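Local coordinates for protein putative alpha-N-acetylgalactosaminidase (Bacillus halodurans C-125, PDB 3CC1) that probably hydrolyses terminal alpha-linked N-acetylgalactosamine from glycoconjugates, as a glycosidase with a TIM-barrel domain and a C-terminal beta sandwich, at residues I114-P119 with V183-A188. Residues are numbered along the deposited sequence; the frame is centred on the assembly and turned at random.
With SO4 (sulfate ion), chain C; IMD (imidazole), chain G.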
ATOM      1  N   ILE A 114     -24.628  20.585 -13.127  1.00 23.27           N
ATOM      2  CA  ILE A 114     -25.530  19.767 -13.881  1.00 22.63           C
ATOM      3  C   ILE A 114     -25.004  18.322 -13.878  1.00 23.58           C
ATOM      4  O   ILE A 114     -23.820  18.088 -13.656  1.00 23.09           O
ATOM      5  CB  ILE A 114     -25.701  20.324 -15.312  1.00 23.24           C
ATOM      6  CG1 ILE A 114     -24.430  20.117 -16.134  1.00 21.48           C
ATOM      7  CG2 ILE A 114     -26.104  21.821 -15.252  1.00 20.82           C
ATOM      8  CD1 ILE A 114     -24.536  20.563 -17.585  1.00 24.77           C
HETATM    9  N   MSE A 115     -25.909  17.367 -14.140  1.00 23.87           N
HETATM   10  CA  MSE A 115     -25.583  15.982 -14.386  1.00 23.41           C
HETATM   11  C   MSE A 115     -25.403  15.758 -15.883  1.00 23.43           C
HETATM   12  O   MSE A 115     -26.116  16.329 -16.731  1.00 24.37           O
HETATM   13  CB  MSE A 115     -26.721  15.081 -13.905  1.00 23.41           C
HETATM   14  CG  MSE A 115     -27.010  15.216 -12.429  1.00 26.17           C
HETATM   15 SE   MSE A 115     -25.655  14.383 -11.309  0.75 22.87          SE
HETATM   16  CE  MSE A 115     -25.714  12.565 -12.037  1.00 24.53           C
ATOM     17  N   ARG A 116     -24.387  14.992 -16.206  1.00 22.01           N
ATOM     18  CA  ARG A 116     -24.169  14.550 -17.560  1.00 22.85           C
ATOM     19  C   ARG A 116     -25.422  13.897 -18.110  1.00 22.63           C
ATOM     20  O   ARG A 116     -26.066  13.102 -17.421  1.00 23.01           O
ATOM     21  CB  ARG A 116     -23.066  13.503 -17.564  1.00 23.02           C
ATOM     22  CG  ARG A 116     -22.776  12.879 -18.914  1.00 23.10           C
ATOM     23  CD  ARG A 116     -21.828  11.677 -18.782  1.00 23.43           C
ATOM     24  NE  ARG A 116     -22.395  10.580 -18.012  1.00 22.80           N
ATOM     25  CZ  ARG A 116     -23.009   9.519 -18.545  1.00 25.74           C
ATOM     26  NH1 ARG A 116     -23.165   9.419 -19.844  1.00 25.21           N
ATOM     27  NH2 ARG A 116     -23.494   8.573 -17.778  1.00 26.84           N
ATOM     28  N   GLY A 117     -25.698  14.189 -19.380  1.00 22.17           N
ATOM     29  CA  GLY A 117     -26.730  13.481 -20.149  1.00 22.57           C
ATOM     30  C   GLY A 117     -28.017  14.246 -20.387  1.00 21.78           C
ATOM     31  O   GLY A 117     -28.062  15.487 -20.450  1.00 23.05           O
ATOM     32  N   ILE A 118     -29.077  13.471 -20.513  1.00 21.56           N
ATOM     33  CA  ILE A 118     -30.379  13.979 -20.846  1.00 20.81           C
ATOM     34  C   ILE A 118     -31.382  13.303 -19.897  1.00 21.52           C
ATOM     35  O   ILE A 118     -31.229  12.150 -19.569  1.00 21.29           O
ATOM     36  CB  ILE A 118     -30.729  13.629 -22.329  1.00 21.80           C
ATOM     37  CG1 ILE A 118     -32.055  14.263 -22.749  1.00 22.21           C
ATOM     38  CG2 ILE A 118     -30.752  12.096 -22.559  1.00 18.82           C
ATOM     39  CD1 ILE A 118     -32.324  14.211 -24.266  1.00 20.28           C
ATOM     40  N   PRO A 119     -32.400  14.026 -19.434  1.00 22.78           N
ATOM     41  CA  PRO A 119     -33.186  13.401 -18.390  1.00 21.49           C
ATOM     42  C   PRO A 119     -33.915  12.164 -18.864  1.00 21.83           C
ATOM     43  O   PRO A 119     -34.378  12.104 -19.975  1.00 19.73           O
ATOM     44  CB  PRO A 119     -34.198  14.502 -18.028  1.00 22.20           C
ATOM     45  CG  PRO A 119     -33.480  15.776 -18.352  1.00 22.79           C
ATOM     46  CD  PRO A 119     -32.748  15.461 -19.614  1.00 22.93           C
ATOM     47  N   VAL A 183     -19.940  19.946 -14.471  1.00 24.69           N
ATOM     48  CA  VAL A 183     -20.652  18.737 -14.892  1.00 24.52           C
ATOM     49  C   VAL A 183     -20.221  17.592 -13.968  1.00 25.65           C
ATOM     50  O   VAL A 183     -19.026  17.262 -13.843  1.00 25.10           O
ATOM     51  CB  VAL A 183     -20.392  18.410 -16.366  1.00 25.63           C
ATOM     52  CG1 VAL A 183     -21.310  17.265 -16.857  1.00 23.78           C
ATOM     53  CG2 VAL A 183     -20.515  19.696 -17.217  1.00 23.67           C
ATOM     54  N   ASP A 184     -21.221  17.023 -13.286  1.00 25.92           N
ATOM     55  CA  ASP A 184     -21.048  15.813 -12.478  1.00 26.55           C
ATOM     56  C   ASP A 184     -21.388  14.544 -13.284  1.00 26.25           C
ATOM     57  O   ASP A 184     -22.031  14.601 -14.355  1.00 24.22           O
ATOM     58  CB  ASP A 184     -21.884  15.948 -11.197  1.00 27.67           C
ATOM     59  CG  ASP A 184     -21.375  17.119 -10.270  1.00 30.75           C
ATOM     60  OD1 ASP A 184     -20.135  17.304 -10.125  1.00 38.00           O
ATOM     61  OD2 ASP A 184     -22.179  17.825  -9.658  1.00 36.44           O
ATOM     62  N   ASP A 185     -20.912  13.403 -12.791  1.00 24.77           N
ATOM     63  CA  ASP A 185     -21.044  12.102 -13.495  1.00 25.51           C
ATOM     64  C   ASP A 185     -20.364  12.108 -14.857  1.00 26.77           C
ATOM     65  O   ASP A 185     -20.816  11.463 -15.796  1.00 25.59           O
ATOM     66  CB  ASP A 185     -22.485  11.710 -13.740  1.00 25.23           C
ATOM     67  CG  ASP A 185     -22.618  10.263 -14.274  1.00 27.22           C
ATOM     68  OD1 ASP A 185     -21.838   9.403 -13.807  1.00 27.58           O
ATOM     69  OD2 ASP A 185     -23.464   9.993 -15.175  1.00 29.01           O
ATOM     70  N   ILE A 186     -19.270  12.841 -14.938  1.00 27.84           N
ATOM     71  CA  ILE A 186     -18.559  13.029 -16.179  1.00 29.49           C
ATOM     72  C   ILE A 186     -17.240  12.279 -16.154  1.00 31.06           C
ATOM     73  O   ILE A 186     -16.704  11.981 -17.212  1.00 31.99           O
ATOM     74  CB  ILE A 186     -18.379  14.557 -16.501  1.00 28.49           C
ATOM     75  CG1 ILE A 186     -18.142  14.736 -17.999  1.00 30.08           C
ATOM     76  CG2 ILE A 186     -17.280  15.192 -15.619  1.00 27.27           C
ATOM     77  CD1 ILE A 186     -19.306  14.202 -18.914  1.00 23.44           C
ATOM     78  N   ALA A 187     -16.728  11.963 -14.967  1.00 31.82           N
ATOM     79  CA  ALA A 187     -15.682  10.962 -14.852  1.00 34.46           C
ATOM     80  C   ALA A 187     -16.344   9.542 -14.984  1.00 35.65           C
ATOM     81  O   ALA A 187     -17.583   9.390 -14.946  1.00 36.78           O
ATOM     82  CB  ALA A 187     -14.881  11.121 -13.498  1.00 33.65           C
ATOM     83  N   ALA A 188     -15.531   8.514 -15.166  1.00 36.87           N
ATOM     84  CA  ALA A 188     -16.030   7.128 -15.146  1.00 38.11           C
ATOM     85  C   ALA A 188     -16.435   6.766 -13.704  1.00 38.86           C
ATOM     86  O   ALA A 188     -15.624   6.830 -12.792  1.00 39.31           O
ATOM     87  CB  ALA A 188     -14.967   6.165 -15.672  1.00 38.25           C
TER
HETATM   88  S   SO4 C 433     -17.790  12.791 -11.218  1.00 38.11           S
HETATM   89  O1  SO4 C 433     -17.766  11.364 -11.544  1.00 38.41           O
HETATM   90  O2  SO4 C 433     -19.108  13.224 -10.686  1.00 33.91           O
HETATM   91  O3  SO4 C 433     -17.603  13.484 -12.498  1.00 36.53           O
HETATM   92  O4  SO4 C 433     -16.740  13.148 -10.280  1.00 39.23           O
HETATM   93  N1  IMD G 437     -21.911  15.009  -5.266  1.00 49.17           N
HETATM   94  C2  IMD G 437     -22.059  15.562  -6.498  1.00 49.74           C
HETATM   95  N3  IMD G 437     -22.412  16.864  -6.337  1.00 47.34           N
HETATM   96  C4  IMD G 437     -22.496  17.112  -5.018  1.00 47.11           C
HETATM   97  C5  IMD G 437     -22.172  15.950  -4.344  1.00 47.73           C
HETATM   98  O   HOH W   1     -25.849  11.380 -15.304  1.00 18.34           O
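R116, the first residue past strand 109-115, reaches across to D185, the first past strand 180-184, and grips it side-on. Its NE and NH2 both converge on a single carboxylate oxygen: the salt bridge from R116 NH2 to D185 OD2 measures 3.0 Å, and R116 NE is 3.1 Å from D185 OD2. The guanidinium and carboxylate planes stand 58° apart, and both nitrogens approach OD2 from the same face of the carboxylate. R116 NE also makes a weak bond to D185 O, while a water bridges R116 O and D185 OD2. With CG anti to the backbone N (chi1 177°) and a bend at chi3, the arginine chain first runs out over I186, R116 CD lying 3.6 Å from I186 CD1, then turns its head to the aspartate. NH1 makes a salt bridge to E198 and a hydrogen bond to S144; an alanine here would probably leave both D185 and E198 without their positive mate.

The backbones pair in parallel. D184 N donates to I114 O (2.8 Å), and R116 N to D184 O (3.0 Å). D184 OD2 is hydrogen-bonded to H113, and the backbone nitrogens of D185, I186 and A187 hold a sulfate, probably from the crystallisation liquor, bound also by S218 and by R190 of the second subunit.

Apolar contacts flank these bonds. I114 CG1 meets V183 CG2 at 4.1 Å on one face of the sheet; on the other, the selenium of selenomethionine M115 passes D184 CB and M115 CE packs against D185 CB at 3.7 Å.

This contact lies at the C-terminal ends of the neighbouring parallel strands 109-115 and 180-184, the end where TIM barrels carry their active sites. Helix 162-175 packs on I114 and R116, helix 196-208 on I186, and strand 152-155 on M115.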